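Local coordinates for endo-1,3-beta-glucanase, family GH16 (PDB 5FUI), which binds the beta-1,3-glucan laminarin, serving as the C-terminal family 6 carbohydrate-binding module of a marine bacterial laminarinase, at residues Gln25-Ser30 / Gly94-Thr99; Glu61-Ser66 / Trp98-Gln103. All coordinates share one frame; numbering follows the deposited sequence.

Contact 1 (Gln25-Ser30 / Gly94-Thr99)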
# COMPACT_ATOMS: atom_id res chain seq x y z
N GLN A 25 -2.15 -12.47 -4.43
CA GLN A 25 -2.65 -13.55 -3.59
C GLN A 25 -2.28 -13.25 -2.15
O GLN A 25 -1.29 -12.62 -1.84
CB GLN A 25 -1.99 -14.88 -3.94
CG GLN A 25 -2.45 -15.38 -5.32
CD GLN A 25 -1.80 -16.63 -5.75
OE1 GLN A 25 -1.60 -17.54 -4.96
NE2 GLN A 25 -1.41 -16.67 -7.00
N LYS A 26 -3.09 -13.74 -1.23
CA LYS A 26 -2.80 -13.64 0.22
C LYS A 26 -1.93 -14.82 0.70
O LYS A 26 -2.00 -15.95 0.15
CB LYS A 26 -4.11 -13.70 1.03
CG LYS A 26 -5.12 -12.59 0.78
CD LYS A 26 -6.33 -12.79 1.69
CE LYS A 26 -7.41 -11.76 1.48
NZ LYS A 26 -7.32 -11.21 0.12
N GLU A 27 -1.12 -14.56 1.73
CA GLU A 27 -0.26 -15.62 2.27
C GLU A 27 0.01 -15.28 3.74
O GLU A 27 -0.11 -14.14 4.15
CB GLU A 27 1.05 -15.78 1.50
CG GLU A 27 1.90 -14.51 1.56
CD GLU A 27 3.23 -14.67 0.89
OE1 GLU A 27 3.76 -15.81 0.82
OE2 GLU A 27 3.82 -13.65 0.45
N PRO A 28 0.31 -16.29 4.59
CA PRO A 28 0.61 -15.99 5.99
C PRO A 28 1.86 -15.10 6.08
O PRO A 28 2.80 -15.31 5.35
CB PRO A 28 0.87 -17.38 6.62
CG PRO A 28 0.61 -18.36 5.56
CD PRO A 28 0.35 -17.72 4.28
N CYS A 29 1.79 -14.13 6.98
CA CYS A 29 2.87 -13.14 7.07
C CYS A 29 3.68 -13.48 8.38
O CYS A 29 3.07 -13.77 9.43
CB CYS A 29 2.22 -11.75 7.16
SG CYS A 29 3.39 -10.41 7.36
N SER A 30 4.98 -13.30 8.30
CA SER A 30 5.86 -13.52 9.46
C SER A 30 5.60 -12.58 10.60
O SER A 30 5.98 -12.88 11.73
CB SER A 30 7.35 -13.42 9.06
OG SER A 30 7.67 -12.08 8.65
N GLY A 94 14.59 -10.60 1.30
CA GLY A 94 13.82 -11.81 1.59
C GLY A 94 12.36 -11.42 1.48
O GLY A 94 11.98 -10.22 1.65
N TRP A 95 11.53 -12.42 1.18
CA TRP A 95 10.09 -12.22 0.99
C TRP A 95 9.34 -11.87 2.27
O TRP A 95 8.21 -11.37 2.25
CB TRP A 95 9.51 -13.44 0.29
CG TRP A 95 10.10 -13.58 -1.10
CD1 TRP A 95 10.91 -14.59 -1.57
CD2 TRP A 95 9.93 -12.63 -2.18
NE1 TRP A 95 11.27 -14.31 -2.89
CE2 TRP A 95 10.71 -13.13 -3.31
CE3 TRP A 95 9.20 -11.43 -2.35
CZ2 TRP A 95 10.72 -12.47 -4.54
CZ3 TRP A 95 9.26 -10.75 -3.55
CH2 TRP A 95 9.99 -11.29 -4.65
N GLN A 96 9.97 -12.18 3.42
CA GLN A 96 9.43 -11.83 4.73
C GLN A 96 10.43 -11.03 5.52
O GLN A 96 10.46 -11.11 6.71
CB GLN A 96 8.90 -13.07 5.52
CG GLN A 96 7.84 -13.90 4.81
CD GLN A 96 6.47 -13.25 4.80
OE1 GLN A 96 5.71 -13.45 3.82
NE2 GLN A 96 6.11 -12.60 5.84
N ASN A 97 11.26 -10.29 4.83
CA ASN A 97 12.13 -9.30 5.46
C ASN A 97 11.43 -7.95 5.32
O ASN A 97 11.42 -7.40 4.24
CB ASN A 97 13.52 -9.23 4.81
CG ASN A 97 14.36 -10.44 5.10
OD1 ASN A 97 15.48 -10.52 4.60
ND2 ASN A 97 13.90 -11.32 5.85
N TRP A 98 10.80 -7.46 6.37
CA TRP A 98 9.90 -6.30 6.21
C TRP A 98 10.57 -5.02 6.57
O TRP A 98 11.48 -4.97 7.43
CB TRP A 98 8.69 -6.51 7.16
CG TRP A 98 7.93 -7.71 6.74
CD1 TRP A 98 8.04 -9.02 7.26
CD2 TRP A 98 6.97 -7.74 5.66
NE1 TRP A 98 7.21 -9.87 6.52
CE2 TRP A 98 6.55 -9.15 5.54
CE3 TRP A 98 6.40 -6.78 4.82
CZ2 TRP A 98 5.62 -9.56 4.57
CZ3 TRP A 98 5.52 -7.24 3.80
CH2 TRP A 98 5.09 -8.59 3.71
N THR A 99 10.12 -3.93 5.91
CA THR A 99 10.60 -2.59 6.18
C THR A 99 9.45 -1.61 5.94
O THR A 99 8.47 -1.97 5.26
CB THR A 99 11.86 -2.27 5.29
OG1 THR A 99 12.49 -1.13 5.89
CG2 THR A 99 11.43 -1.97 3.82
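Ser-30 and Cys-29 both reach the indole of Trp-98, one at its rim and the other obliquely. Ser-30 OG lies in the ring plane at the pyrrole edge, 3.1 Å from Trp-98 NE1; the N-H...O angle of 128° makes this a weak hydrogen bond. The serine OG is placed between its own backbone N and carbonyl carbon (chi1 66°), which brings the hydroxyl to the indole edge. With SG anti to its backbone N (chi1 177°), Cys-29 carries its sulfur to the ring, 3.7 Å from Trp-98 CZ2. The distance of 4.4 Å from Cys-29 SG to the centroid of the six-membered ring of Trp-98, 40° off the normal, defines an oblique sulfur-aromatic contact.

Gln-96 contributes the largest share of the buried surface. Its CB packs 3.9 Å from Ser-30 CB, and its side chain reaches toward that of Glu-27. The firmer partner of Glu-27 is Asn-35 on the adjoining strand 34-37, through OE2. Cys-29 also touches Asn-126, a magnesium ligand. The chemistry is thus that of a small surface contact, 227 Å² in all, which joins a weak N-H...O bond at the indole edge to an oblique sulfur contact and borders the metal site.

Contact 2 (Glu61-Ser66 / Trp98-Gln103)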
# COMPACT_ATOMS: atom_id res chain seq x y z
N GLU A 61 2.44 5.28 5.55
CA GLU A 61 3.50 4.24 5.70
C GLU A 61 3.04 2.96 5.10
O GLU A 61 1.85 2.63 5.19
CB GLU A 61 3.79 3.96 7.18
CG GLU A 61 4.52 5.10 7.93
CD GLU A 61 4.47 4.79 9.39
OE1 GLU A 61 3.41 5.04 10.01
OE2 GLU A 61 5.49 4.23 9.95
N TYR A 62 3.98 2.23 4.50
CA TYR A 62 3.72 0.96 3.84
C TYR A 62 4.71 -0.07 4.33
O TYR A 62 5.93 0.13 4.21
CB TYR A 62 3.83 1.07 2.27
CG TYR A 62 2.93 2.15 1.70
CD1 TYR A 62 3.31 3.46 1.62
CD2 TYR A 62 1.63 1.79 1.26
CE1 TYR A 62 2.43 4.41 1.08
CE2 TYR A 62 0.74 2.75 0.73
CZ TYR A 62 1.15 4.02 0.67
OH TYR A 62 0.31 4.95 0.11
N ARG A 63 4.19 -1.15 4.91
CA ARG A 63 5.03 -2.24 5.45
C ARG A 63 5.22 -3.25 4.37
O ARG A 63 4.29 -3.96 3.97
CB ARG A 63 4.39 -2.81 6.71
CG ARG A 63 5.22 -3.86 7.50
CD ARG A 63 6.44 -3.12 8.09
NE ARG A 63 7.18 -4.03 8.99
CZ ARG A 63 8.35 -3.69 9.55
NH1 ARG A 63 8.92 -2.48 9.32
NH2 ARG A 63 8.99 -4.58 10.34
N VAL A 64 6.43 -3.25 3.81
CA VAL A 64 6.73 -3.94 2.51
C VAL A 64 7.95 -4.86 2.61
O VAL A 64 8.79 -4.68 3.50
CB VAL A 64 6.94 -2.93 1.34
CG1 VAL A 64 5.60 -2.19 1.07
CG2 VAL A 64 8.07 -1.93 1.62
N ALA A 65 8.08 -5.81 1.68
CA ALA A 65 9.27 -6.65 1.59
C ALA A 65 9.54 -6.97 0.15
O ALA A 65 8.59 -7.02 -0.69
CB ALA A 65 8.95 -7.97 2.31
N SER A 66 10.83 -7.32 -0.15
CA SER A 66 11.10 -7.82 -1.50
C SER A 66 12.45 -8.51 -1.45
O SER A 66 13.39 -8.01 -0.82
CB SER A 66 11.16 -6.71 -2.56
OG SER A 66 11.44 -7.33 -3.82
N TRP A 98 10.80 -7.46 6.37
CA TRP A 98 9.90 -6.30 6.21
C TRP A 98 10.57 -5.02 6.57
O TRP A 98 11.48 -4.97 7.43
CB TRP A 98 8.69 -6.51 7.16
CG TRP A 98 7.93 -7.71 6.74
CD1 TRP A 98 8.04 -9.02 7.26
CD2 TRP A 98 6.97 -7.74 5.66
NE1 TRP A 98 7.21 -9.87 6.52
CE2 TRP A 98 6.55 -9.15 5.54
CE3 TRP A 98 6.40 -6.78 4.82
CZ2 TRP A 98 5.62 -9.56 4.57
CZ3 TRP A 98 5.52 -7.24 3.80
CH2 TRP A 98 5.09 -8.59 3.71
N THR A 99 10.12 -3.93 5.91
CA THR A 99 10.60 -2.59 6.18
C THR A 99 9.45 -1.61 5.94
O THR A 99 8.47 -1.97 5.26
CB THR A 99 11.86 -2.27 5.29
OG1 THR A 99 12.49 -1.13 5.89
CG2 THR A 99 11.43 -1.97 3.82
N THR A 100 9.55 -0.42 6.49
CA THR A 100 8.48 0.56 6.30
C THR A 100 8.93 1.76 5.48
O THR A 100 9.89 2.46 5.84
CB THR A 100 8.00 1.06 7.67
OG1 THR A 100 7.57 -0.08 8.46
CG2 THR A 100 6.74 1.96 7.50
N VAL A 101 8.31 1.91 4.30
CA VAL A 101 8.58 3.11 3.49
C VAL A 101 7.38 4.04 3.64
O VAL A 101 6.30 3.66 4.14
CB VAL A 101 8.85 2.75 1.98
CG1 VAL A 101 10.15 1.88 1.88
CG2 VAL A 101 7.59 2.04 1.37
N SER A 102 7.54 5.26 3.15
CA SER A 102 6.45 6.24 3.34
C SER A 102 6.39 7.28 2.25
O SER A 102 7.33 7.47 1.49
CB SER A 102 6.53 6.91 4.70
OG SER A 102 7.69 7.79 4.74
N GLN A 103 5.27 7.99 2.23
CA GLN A 103 5.14 9.22 1.47
C GLN A 103 4.41 10.23 2.35
O GLN A 103 3.66 9.84 3.22
CB GLN A 103 4.36 8.94 0.18
CG GLN A 103 2.91 8.53 0.43
CD GLN A 103 2.15 8.02 -0.79
OE1 GLN A 103 1.12 7.41 -0.59
NE2 GLN A 103 2.60 8.27 -1.99
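The pairing of strand 56-66 with strand 97-107, an outermost strand of the four-stranded antiparallel sheet, is the fold element here. Two hydrogen-bonded pairs, Tyr-62 with Val-101 and Val-64 with Thr-99, fix the register: Tyr-62 N lies 2.7 Å from Val-101 O, and Val-64 N donates to Thr-99 O over 2.8 Å at 175°.

On the face bearing Arg-63, the bend at chi2 (68°) brings the guanidinium over the Trp-98 backbone, with Arg-63 NE 3.4 Å from Trp-98 CB. Arg-63 NH1 donates to Thr-100 OG1 at 2.9 Å, slightly out of the guanidinium plane, while NH2 forms a salt bridge with Glu-31. An alanine here would probably leave Thr-100 OG1 without this donor and the Glu-31 carboxylate without its mate, and open a gap beside Trp-98 CB.

Ala-65 CB stands 3.8 Å from the centroid of the six-membered ring of Trp-98, over its face, a CH-pi contact. On the face that carries Tyr-62, Val-64 and Val-101, opposite Arg-63 and Thr-100, Val-64 CG2 meets Val-101 CG2 at 4.0 Å, and Tyr-62 OH donates to Gln-103 OE1 at 2.7 Å, approaching 40° out of the amide plane. Gln-103 OE1 also bonds Ser-75, and the Tyr-62 ring meets Phe-73 edge-to-face, both on strand 72-77 of the five-stranded sheet. Such sheet-to-sheet packing is typical of the beta-sandwich fold of family 6 carbohydrate-binding modules.

How the contacts relate
Contact 1 is a surface contact and contact 2 is partly buried: their centres lie about 14 Å and about 8 Å from the chain centre, and they bury 227 Å² and 665 Å². Both use strand 97-107 and share Trp-98 and Thr-99. Contact 2 joins that strand to its sheet neighbour through regular backbone bonds, whereas contact 1 depends on side chains where a turn leading into the strand meets the loop that follows strand 25-28, with Glu-27 near the strand's end. Trp-98 serves both, its indole giving its N-H edge to contact 1 and a face to Ala-65 in contact 2. Ala-65 CB also packs 3.2 Å from Asn-97 O, so the two contacts touch directly.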